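Local coordinates for serine protease pet (Escherichia coli, PDB 4OM9), which acts as a secreted serine protease enterotoxin of enteroaggregative E. coli, probably cleaving the host cytoskeletal protein alpha-fodrin, at residues 315-326 and 340-351; 359-369 and 377-387. All coordinates share one frame; numbering follows the deposited sequence.

Contact 1. Residues 315-326 and 340-351; sequences GFIFDENKKYTV and GIDIGKGSTVDW
Phe318 and Val349 meet in the interior between two parallel strand pairs, 316-318 with 341-343 and 323-326 with 348-351. Apolar contacts fill this inner side. Val349 CG2 sits over the centre of the Phe318 ring, 3.7 Å from its centroid and 4° off the normal, a CH-pi contact. The two side chains come from opposite directions, one from each strand pair. At the far end, Phe316 CD2 lies 4.1 Å from Trp351 CZ3, and the two side chains cross at about a right angle. Val326 CG2 packs 4.0 Å from Trp351 CE3.

Backbone hydrogen bonds join both strand pairs in register. Phe318 N gives one to Asp342 O at 2.8 Å, and Asp350 N gives one to Tyr324 O at 2.7 Å. Between the strand pairs, Asn321 N bonds Lys345 O at 2.9 Å.

One polar side chain serves the corner. Ser347 OG accepts a nearly straight bond from Lys322 N (2.7 Å, 165°). With chi1 at -83°, OG stands beside its own backbone N and faces the loop of residues 319-322.

The chemistry is that of two successive coils of a beta-helix. Aromatic and aliphatic groups pack inside, while Ser347 satisfies an amide where the strand pairing is interrupted.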
loop_
_atom_site.group_PDB
_atom_site.type_symbol
_atom_site.label_atom_id
_atom_site.label_comp_id
_atom_site.label_asym_id
_atom_site.label_seq_id
_atom_site.Cartn_x
_atom_site.Cartn_y
_atom_site.Cartn_z
ATOM N N GLY A 315 5.485 11.169 39.541
ATOM C CA GLY A 315 6.346 10.255 38.817
ATOM C C GLY A 315 7.699 10.872 38.491
ATOM O O GLY A 315 7.981 11.995 38.912
ATOM N N PHE A 316 8.522 10.151 37.728
ATOM C CA PHE A 316 9.868 10.606 37.376
ATOM C C PHE A 316 9.915 11.413 36.092
ATOM O O PHE A 316 9.452 10.965 35.040
ATOM C CB PHE A 316 10.832 9.419 37.227
ATOM C CG PHE A 316 11.215 8.762 38.524
ATOM C CD1 PHE A 316 10.930 9.361 39.741
ATOM C CD2 PHE A 316 11.888 7.539 38.519
ATOM C CE1 PHE A 316 11.299 8.753 40.937
ATOM C CE2 PHE A 316 12.260 6.913 39.709
ATOM C CZ PHE A 316 11.971 7.522 40.919
ATOM N N ILE A 317 10.512 12.595 36.166
ATOM C CA ILE A 317 10.695 13.410 34.985
ATOM C C ILE A 317 12.161 13.756 34.861
ATOM O O ILE A 317 12.768 14.228 35.814
ATOM C CB ILE A 317 9.847 14.694 35.036
ATOM C CG1 ILE A 317 8.352 14.354 35.039
ATOM C CG2 ILE A 317 10.209 15.641 33.882
ATOM C CD1 ILE A 317 7.410 15.625 35.009
ATOM N N PHE A 318 12.726 13.519 33.681
ATOM C CA PHE A 318 14.148 13.719 33.444
ATOM C C PHE A 318 14.363 14.802 32.414
ATOM O O PHE A 318 13.589 14.911 31.473
ATOM C CB PHE A 318 14.805 12.421 32.970
ATOM C CG PHE A 318 14.822 11.343 34.002
ATOM C CD1 PHE A 318 13.744 10.490 34.145
ATOM C CD2 PHE A 318 15.914 11.191 34.843
ATOM C CE1 PHE A 318 13.767 9.506 35.109
ATOM C CE2 PHE A 318 15.934 10.217 35.798
ATOM C CZ PHE A 318 14.865 9.373 35.932
ATOM N N ASP A 319 15.423 15.586 32.584
ATOM C CA ASP A 319 15.731 16.660 31.645
ATOM C C ASP A 319 16.370 16.093 30.383
ATOM O O ASP A 319 16.341 14.883 30.161
ATOM C CB ASP A 319 16.643 17.706 32.297
ATOM C CG ASP A 319 17.978 17.133 32.713
ATOM O OD1 ASP A 319 18.102 15.897 32.768
ATOM O OD2 ASP A 319 18.907 17.916 32.992
ATOM N N GLU A 320 16.956 16.965 29.566
ATOM C CA GLU A 320 17.455 16.574 28.246
ATOM C C GLU A 320 18.963 16.330 28.210
ATOM O O GLU A 320 19.701 16.878 29.019
ATOM C CB GLU A 320 17.087 17.645 27.214
ATOM C CG GLU A 320 15.601 17.925 27.124
ATOM C CD GLU A 320 15.277 19.060 26.166
ATOM O OE1 GLU A 320 16.100 19.990 26.040
ATOM O OE2 GLU A 320 14.198 19.021 25.534
ATOM N N ASN A 321 19.401 15.500 27.265
ATOM C CA ASN A 321 20.823 15.276 26.992
ATOM C C ASN A 321 21.653 14.821 28.203
ATOM O O ASN A 321 22.824 15.183 28.318
ATOM C CB ASN A 321 21.466 16.546 26.408
ATOM C CG ASN A 321 20.764 17.041 25.143
ATOM O OD1 ASN A 321 20.540 16.280 24.193
ATOM N ND2 ASN A 321 20.406 18.327 25.131
ATOM N N LYS A 322 21.069 14.025 29.097
ATOM C CA LYS A 322 21.825 13.547 30.254
ATOM C C LYS A 322 21.690 12.042 30.487
ATOM O O LYS A 322 20.719 11.419 30.071
ATOM C CB LYS A 322 21.400 14.298 31.521
ATOM C CG LYS A 322 21.483 15.810 31.413
ATOM C CD LYS A 322 22.912 16.311 31.396
ATOM C CE LYS A 322 22.934 17.825 31.215
ATOM N NZ LYS A 322 24.217 18.458 31.654
ATOM N N LYS A 323 22.677 11.478 31.171
ATOM C CA LYS A 323 22.691 10.065 31.536
ATOM C C LYS A 323 22.310 9.851 33.014
ATOM O O LYS A 323 22.847 10.498 33.897
ATOM C CB LYS A 323 24.076 9.470 31.248
ATOM C CG LYS A 323 24.218 7.998 31.595
ATOM C CD LYS A 323 23.098 7.167 30.964
ATOM C CE LYS A 323 23.567 5.762 30.614
ATOM N NZ LYS A 323 23.985 4.960 31.783
ATOM N N TYR A 324 21.371 8.942 33.259
ATOM C CA TYR A 324 20.910 8.605 34.606
ATOM C C TYR A 324 20.921 7.103 34.853
ATOM O O TYR A 324 20.681 6.314 33.942
ATOM C CB TYR A 324 19.488 9.112 34.842
ATOM C CG TYR A 324 19.343 10.610 34.885
ATOM C CD1 TYR A 324 19.120 11.340 33.718
ATOM C CD2 TYR A 324 19.403 11.295 36.093
ATOM C CE1 TYR A 324 18.973 12.716 33.757
ATOM C CE2 TYR A 324 19.255 12.665 36.143
ATOM C CZ TYR A 324 19.043 13.373 34.975
ATOM O OH TYR A 324 18.909 14.737 35.026
ATOM N N THR A 325 21.176 6.710 36.093
ATOM C CA THR A 325 20.993 5.323 36.490
ATOM C C THR A 325 20.046 5.282 37.690
ATOM O O THR A 325 20.062 6.176 38.532
ATOM C CB THR A 325 22.333 4.647 36.823
ATOM O OG1 THR A 325 23.163 4.620 35.653
ATOM C CG2 THR A 325 22.111 3.221 37.276
ATOM N N VAL A 326 19.185 4.272 37.725
ATOM C CA VAL A 326 18.294 4.035 38.846
ATOM C C VAL A 326 18.604 2.658 39.407
ATOM O O VAL A 326 18.395 1.638 38.741
ATOM C CB VAL A 326 16.819 4.104 38.450
ATOM C CG1 VAL A 326 15.935 3.825 39.651
ATOM C CG2 VAL A 326 16.480 5.464 37.805
ATOM N N GLY A 340 4.439 7.598 36.271
ATOM C CA GLY A 340 5.142 7.021 35.145
ATOM C C GLY A 340 6.542 7.588 35.051
ATOM O O GLY A 340 7.090 8.101 36.028
ATOM N N ILE A 341 7.119 7.503 33.863
ATOM C CA ILE A 341 8.465 7.991 33.634
ATOM C C ILE A 341 8.446 8.858 32.377
ATOM O O ILE A 341 7.938 8.433 31.346
ATOM C CB ILE A 341 9.466 6.826 33.483
ATOM C CG1 ILE A 341 9.448 5.942 34.734
ATOM C CG2 ILE A 341 10.868 7.346 33.166
ATOM C CD1 ILE A 341 10.411 4.754 34.688
ATOM N N ASP A 342 8.975 10.073 32.476
ATOM C CA ASP A 342 8.985 11.023 31.370
ATOM C C ASP A 342 10.425 11.450 31.131
ATOM O O ASP A 342 10.986 12.212 31.905
ATOM C CB ASP A 342 8.083 12.231 31.687
ATOM C CG ASP A 342 7.985 13.241 30.528
ATOM O OD1 ASP A 342 8.479 12.950 29.419
ATOM O OD2 ASP A 342 7.389 14.339 30.727
ATOM N N ILE A 343 11.026 10.952 30.057
ATOM C CA ILE A 343 12.440 11.227 29.789
ATOM C C ILE A 343 12.590 12.217 28.655
ATOM O O ILE A 343 12.029 12.016 27.565
ATOM C CB ILE A 343 13.236 9.946 29.408
ATOM C CG1 ILE A 343 13.052 8.837 30.446
ATOM C CG2 ILE A 343 14.710 10.276 29.193
ATOM C CD1 ILE A 343 13.498 7.424 29.911
ATOM N N GLY A 344 13.370 13.261 28.919
ATOM C CA GLY A 344 13.664 14.289 27.946
ATOM C C GLY A 344 14.507 13.825 26.779
ATOM O O GLY A 344 15.253 12.841 26.867
ATOM N N LYS A 345 14.365 14.548 25.674
ATOM C CA LYS A 345 15.117 14.318 24.447
ATOM C C LYS A 345 16.630 14.208 24.697
ATOM O O LYS A 345 17.211 15.027 25.412
ATOM C CB LYS A 345 14.816 15.451 23.451
ATOM C CG LYS A 345 15.664 15.445 22.196
ATOM C CD LYS A 345 15.355 16.642 21.316
ATOM C CE LYS A 345 14.259 16.330 20.308
ATOM N NZ LYS A 345 14.757 15.519 19.156
ATOM N N GLY A 346 17.257 13.185 24.119
ATOM C CA GLY A 346 18.708 13.041 24.181
ATOM C C GLY A 346 19.251 12.463 25.482
ATOM O O GLY A 346 20.465 12.397 25.692
ATOM N N SER A 347 18.344 12.039 26.356
ATOM C CA SER A 347 18.715 11.440 27.623
ATOM C C SER A 347 18.515 9.936 27.636
ATOM O O SER A 347 17.643 9.405 26.954
ATOM C CB SER A 347 17.916 12.069 28.772
ATOM O OG SER A 347 18.517 13.279 29.213
ATOM N N THR A 348 19.332 9.258 28.431
ATOM C CA THR A 348 19.152 7.838 28.675
ATOM C C THR A 348 19.095 7.531 30.176
ATOM O O THR A 348 19.961 7.946 30.948
ATOM C CB THR A 348 20.285 7.007 28.033
ATOM O OG1 THR A 348 20.215 7.121 26.604
ATOM C CG2 THR A 348 20.164 5.543 28.439
ATOM N N VAL A 349 18.058 6.797 30.570
ATOM C CA VAL A 349 17.904 6.332 31.935
ATOM C C VAL A 349 18.114 4.815 32.057
ATOM O O VAL A 349 17.261 4.029 31.636
ATOM C CB VAL A 349 16.513 6.676 32.483
ATOM C CG1 VAL A 349 16.405 6.201 33.904
ATOM C CG2 VAL A 349 16.261 8.178 32.393
ATOM N N ASP A 350 19.236 4.406 32.648
ATOM C CA ASP A 350 19.460 2.985 32.899
ATOM C C ASP A 350 18.574 2.545 34.051
ATOM O O ASP A 350 18.721 2.980 35.196
ATOM C CB ASP A 350 20.931 2.684 33.175
ATOM C CG ASP A 350 21.780 2.802 31.931
ATOM O OD1 ASP A 350 21.219 2.789 30.813
ATOM O OD2 ASP A 350 23.005 2.916 32.055
ATOM N N TRP A 351 17.618 1.699 33.720
ATOM C CA TRP A 351 16.569 1.365 34.651
ATOM C C TRP A 351 16.923 0.021 35.256
ATOM O O TRP A 351 16.618 -1.023 34.684
ATOM C CB TRP A 351 15.203 1.358 33.942
ATOM C CG TRP A 351 14.049 1.035 34.835
ATOM C CD1 TRP A 351 13.416 -0.175 34.947
ATOM C CD2 TRP A 351 13.390 1.927 35.760
ATOM N NE1 TRP A 351 12.406 -0.087 35.883
ATOM C CE2 TRP A 351 12.371 1.175 36.392
ATOM C CE3 TRP A 351 13.574 3.263 36.118
ATOM C CZ2 TRP A 351 11.533 1.742 37.366
ATOM C CZ3 TRP A 351 12.738 3.817 37.085
ATOM C CH2 TRP A 351 11.728 3.057 37.694
HETATM O O HOH W 1 12.357 16.759 25.297
HETATM O O HOH W 2 23.940 1.863 35.046
#

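Contact 2. Residues 359-369 and 377-387; sequences DALHKIGEGSL and TNLKTGNGTVI
Lys363 NZ is gripped by three backbone carbonyls. It donates to Asn383 O at 2.7 Å across the contact, and to Gly367 O at 2.6 Å and Gly365 O at 3.0 Å in its own segment. The ammonium lies above the carbonyl planes of Asn383 and Gly365. CG is anti to the backbone N (chi1 -168°), and one bend at chi2 carries the otherwise extended chain to these carbonyls. On the way, Lys363 CD passes 3.8 Å from Val386 CG2, the two side chains sliding past each other in opposite directions.

Gly367 O also accepts from Thr385 N, which reaches it from the opposite face of its plane to Lys363 NZ. Water 3 joins Gly365 N to Asn383 ND2. Water 4 bridges Glu366 O and Thr385 OG1.

Regular parallel pairing flanks the loop. Lys380 N bonds Leu361 O almost straight (2.8 Å, 175°), and Ile387 N bonds Leu369 O. Leu361 CG touches Leu379 CD1 at 3.9 Å on the inner side. His362 and Lys380 run side by side on the other face, with His362 CD2 3.8 Å from Lys380 CB.

A buried lysine thus ties two coils together at their corner. The converging carbonyls would probably favour its charged form.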
loop_
_atom_site.group_PDB
_atom_site.type_symbol
_atom_site.label_atom_id
_atom_site.label_comp_id
_atom_site.label_asym_id
_atom_site.label_seq_id
_atom_site.Cartn_x
_atom_site.Cartn_y
_atom_site.Cartn_z
ATOM N N ASP A 359 1.012 -2.606 38.741
ATOM C CA ASP A 359 0.764 -1.353 38.040
ATOM C C ASP A 359 1.508 -1.331 36.707
ATOM O O ASP A 359 2.591 -1.906 36.590
ATOM C CB ASP A 359 1.198 -0.166 38.909
ATOM C CG ASP A 359 0.666 1.164 38.394
ATOM O OD1 ASP A 359 -0.553 1.253 38.129
ATOM O OD2 ASP A 359 1.465 2.117 38.258
ATOM N N ALA A 360 0.938 -0.666 35.709
ATOM C CA ALA A 360 1.639 -0.489 34.438
ATOM C C ALA A 360 2.653 0.629 34.504
ATOM O O ALA A 360 2.378 1.701 35.034
ATOM C CB ALA A 360 0.649 -0.208 33.295
ATOM N N LEU A 361 3.819 0.392 33.936
ATOM C CA LEU A 361 4.794 1.451 33.800
ATOM C C LEU A 361 4.492 2.296 32.540
ATOM O O LEU A 361 4.575 1.807 31.409
ATOM C CB LEU A 361 6.202 0.849 33.760
ATOM C CG LEU A 361 7.362 1.618 33.121
ATOM C CD1 LEU A 361 7.445 3.046 33.637
ATOM C CD2 LEU A 361 8.671 0.882 33.367
ATOM N N HIS A 362 4.139 3.564 32.754
ATOM C CA HIS A 362 3.841 4.491 31.646
ATOM C C HIS A 362 5.068 5.288 31.260
ATOM O O HIS A 362 5.543 6.121 32.028
ATOM C CB HIS A 362 2.719 5.467 32.020
ATOM C CG HIS A 362 1.371 4.828 32.131
ATOM N ND1 HIS A 362 0.209 5.563 32.230
ATOM C CD2 HIS A 362 0.998 3.529 32.157
ATOM C CE1 HIS A 362 -0.823 4.743 32.306
ATOM N NE2 HIS A 362 -0.372 3.501 32.272
ATOM N N LYS A 363 5.575 5.048 30.062
ATOM C CA LYS A 363 6.760 5.738 29.581
ATOM C C LYS A 363 6.422 6.739 28.453
ATOM O O LYS A 363 5.896 6.352 27.405
ATOM C CB LYS A 363 7.788 4.706 29.099
ATOM C CG LYS A 363 9.174 5.274 28.844
ATOM C CD LYS A 363 9.329 5.922 27.476
ATOM C CE LYS A 363 10.740 6.473 27.295
ATOM N NZ LYS A 363 10.764 7.385 26.124
ATOM N N ILE A 364 6.731 8.014 28.659
ATOM C CA ILE A 364 6.576 9.019 27.594
ATOM C C ILE A 364 7.845 9.826 27.484
ATOM O O ILE A 364 8.864 9.484 28.111
ATOM C CB ILE A 364 5.405 9.982 27.816
ATOM C CG1 ILE A 364 5.607 10.788 29.105
ATOM C CG2 ILE A 364 4.101 9.231 27.858
ATOM C CD1 ILE A 364 4.512 11.847 29.359
ATOM N N GLY A 365 7.794 10.882 26.680
ATOM C CA GLY A 365 8.962 11.699 26.425
ATOM C C GLY A 365 9.851 11.101 25.354
ATOM O O GLY A 365 9.711 9.929 24.985
ATOM N N GLU A 366 10.791 11.897 24.866
ATOM C CA GLU A 366 11.532 11.514 23.677
ATOM C C GLU A 366 12.795 10.706 23.926
ATOM O O GLU A 366 13.332 10.113 22.993
ATOM C CB GLU A 366 11.882 12.763 22.879
ATOM C CG GLU A 366 10.676 13.410 22.240
ATOM C CD GLU A 366 11.052 14.631 21.445
ATOM O OE1 GLU A 366 10.789 15.753 21.915
ATOM O OE2 GLU A 366 11.626 14.465 20.354
ATOM N N GLY A 367 13.265 10.691 25.175
ATOM C CA GLY A 367 14.481 9.981 25.543
ATOM C C GLY A 367 14.329 8.484 25.780
ATOM O O GLY A 367 13.247 7.913 25.582
ATOM N N SER A 368 15.414 7.864 26.242
ATOM C CA SER A 368 15.533 6.400 26.338
ATOM C C SER A 368 15.463 5.780 27.737
ATOM O O SER A 368 16.250 6.126 28.615
ATOM C CB SER A 368 16.864 5.948 25.717
ATOM O OG SER A 368 17.022 6.456 24.411
ATOM N N LEU A 369 14.544 4.834 27.911
ATOM C CA LEU A 369 14.538 3.970 29.079
ATOM C C LEU A 369 15.285 2.672 28.724
ATOM O O LEU A 369 14.859 1.922 27.850
ATOM C CB LEU A 369 13.108 3.669 29.530
ATOM C CG LEU A 369 13.012 2.999 30.904
ATOM C CD1 LEU A 369 13.587 3.903 31.970
ATOM C CD2 LEU A 369 11.594 2.629 31.265
ATOM N N THR A 377 6.242 -6.953 34.991
ATOM C CA THR A 377 5.072 -6.081 34.911
ATOM C C THR A 377 4.862 -5.668 33.472
ATOM O O THR A 377 5.624 -6.080 32.601
ATOM C CB THR A 377 5.204 -4.796 35.811
ATOM O OG1 THR A 377 3.905 -4.246 36.084
ATOM C CG2 THR A 377 6.067 -3.749 35.124
ATOM N N ASN A 378 3.834 -4.850 33.235
ATOM C CA ASN A 378 3.487 -4.406 31.889
ATOM C C ASN A 378 4.027 -3.026 31.587
ATOM O O ASN A 378 4.178 -2.193 32.475
ATOM C CB ASN A 378 1.968 -4.438 31.683
ATOM C CG ASN A 378 1.396 -5.846 31.828
ATOM O OD1 ASN A 378 2.128 -6.843 31.721
ATOM N ND2 ASN A 378 0.091 -5.936 32.077
ATOM N N LEU A 379 4.366 -2.817 30.325
ATOM C CA LEU A 379 4.830 -1.536 29.862
ATOM C C LEU A 379 3.761 -0.883 28.977
ATOM O O LEU A 379 3.127 -1.552 28.161
ATOM C CB LEU A 379 6.140 -1.695 29.089
ATOM C CG LEU A 379 6.565 -0.414 28.364
ATOM C CD1 LEU A 379 7.028 0.624 29.368
ATOM C CD2 LEU A 379 7.630 -0.657 27.315
ATOM N N LYS A 380 3.552 0.414 29.161
ATOM C CA LYS A 380 2.786 1.217 28.212
ATOM C C LYS A 380 3.648 2.381 27.758
ATOM O O LYS A 380 3.955 3.260 28.554
ATOM C CB LYS A 380 1.485 1.710 28.829
ATOM C CG LYS A 380 0.491 0.593 29.073
ATOM C CD LYS A 380 -0.906 1.106 29.310
ATOM C CE LYS A 380 -1.883 -0.056 29.416
ATOM N NZ LYS A 380 -3.329 0.349 29.398
ATOM N N THR A 381 4.063 2.383 26.494
ATOM C CA THR A 381 4.964 3.420 26.013
ATOM C C THR A 381 4.401 4.156 24.778
ATOM O O THR A 381 3.734 3.556 23.928
ATOM C CB THR A 381 6.371 2.838 25.704
ATOM O OG1 THR A 381 7.219 3.877 25.210
ATOM C CG2 THR A 381 6.318 1.705 24.680
ATOM N N GLY A 382 4.649 5.466 24.711
ATOM C CA GLY A 382 4.117 6.298 23.655
ATOM C C GLY A 382 5.121 7.208 22.971
ATOM O O GLY A 382 4.756 7.994 22.109
ATOM N N ASN A 383 6.392 7.099 23.324
ATOM C CA ASN A 383 7.368 8.042 22.802
ATOM C C ASN A 383 8.794 7.614 23.147
ATOM O O ASN A 383 9.014 6.864 24.097
ATOM C CB ASN A 383 7.084 9.458 23.358
ATOM C CG ASN A 383 7.694 10.542 22.509
ATOM O OD1 ASN A 383 8.263 10.251 21.464
ATOM N ND2 ASN A 383 7.577 11.793 22.936
ATOM N N GLY A 384 9.764 8.124 22.403
ATOM C CA GLY A 384 11.148 7.795 22.659
ATOM C C GLY A 384 11.419 6.292 22.539
ATOM O O GLY A 384 10.667 5.548 21.876
ATOM N N THR A 385 12.491 5.847 23.197
ATOM C CA THR A 385 12.969 4.480 23.058
ATOM C C THR A 385 12.906 3.721 24.377
ATOM O O THR A 385 13.263 4.247 25.416
ATOM C CB THR A 385 14.421 4.453 22.560
ATOM O OG1 THR A 385 14.545 5.292 21.408
ATOM C CG2 THR A 385 14.858 3.016 22.214
ATOM N N VAL A 386 12.423 2.492 24.328
ATOM C CA VAL A 386 12.525 1.594 25.440
ATOM C C VAL A 386 13.354 0.403 24.955
ATOM O O VAL A 386 13.015 -0.252 23.959
ATOM C CB VAL A 386 11.153 1.162 25.961
ATOM C CG1 VAL A 386 11.307 0.093 27.065
ATOM C CG2 VAL A 386 10.403 2.375 26.494
ATOM N N ILE A 387 14.475 0.168 25.629
ATOM C CA ILE A 387 15.374 -0.886 25.234
ATOM C C ILE A 387 15.209 -2.078 26.165
ATOM O O ILE A 387 15.224 -1.938 27.378
ATOM C CB ILE A 387 16.831 -0.418 25.248
ATOM C CG1 ILE A 387 16.991 0.850 24.401
ATOM C CG2 ILE A 387 17.763 -1.555 24.756
ATOM C CD1 ILE A 387 18.386 1.487 24.495
HETATM O O HOH W 3 5.817 12.032 25.218
HETATM O O HOH W 4 15.059 7.980 22.265
#

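How the contacts relate
Contacts 1 and 2 follow one another along the chain, and their centres are about 11 Å apart. Each pairs two successive coils of the passenger's right-handed beta-helix. They share two sheets: strands 316-318, 341-343, 361-364 and 379-381 are consecutive in one, and strands 323-328, 348-352, 368-371 and 385-388 in the other. Ile341 N probably bonds His362 O at 2.8 Å, and Val349 N probably bonds Ser368 O at 2.7 Å. Four coils are therefore stacked without a break. Inside, Leu369 rests on Val349 and Trp351, continuing the apolar core. His362 hydrogen-bonds Tyr110, and Asp359 forms a salt bridge with Lys109, both of the protease region, consistent with a stem that carries the protease domain.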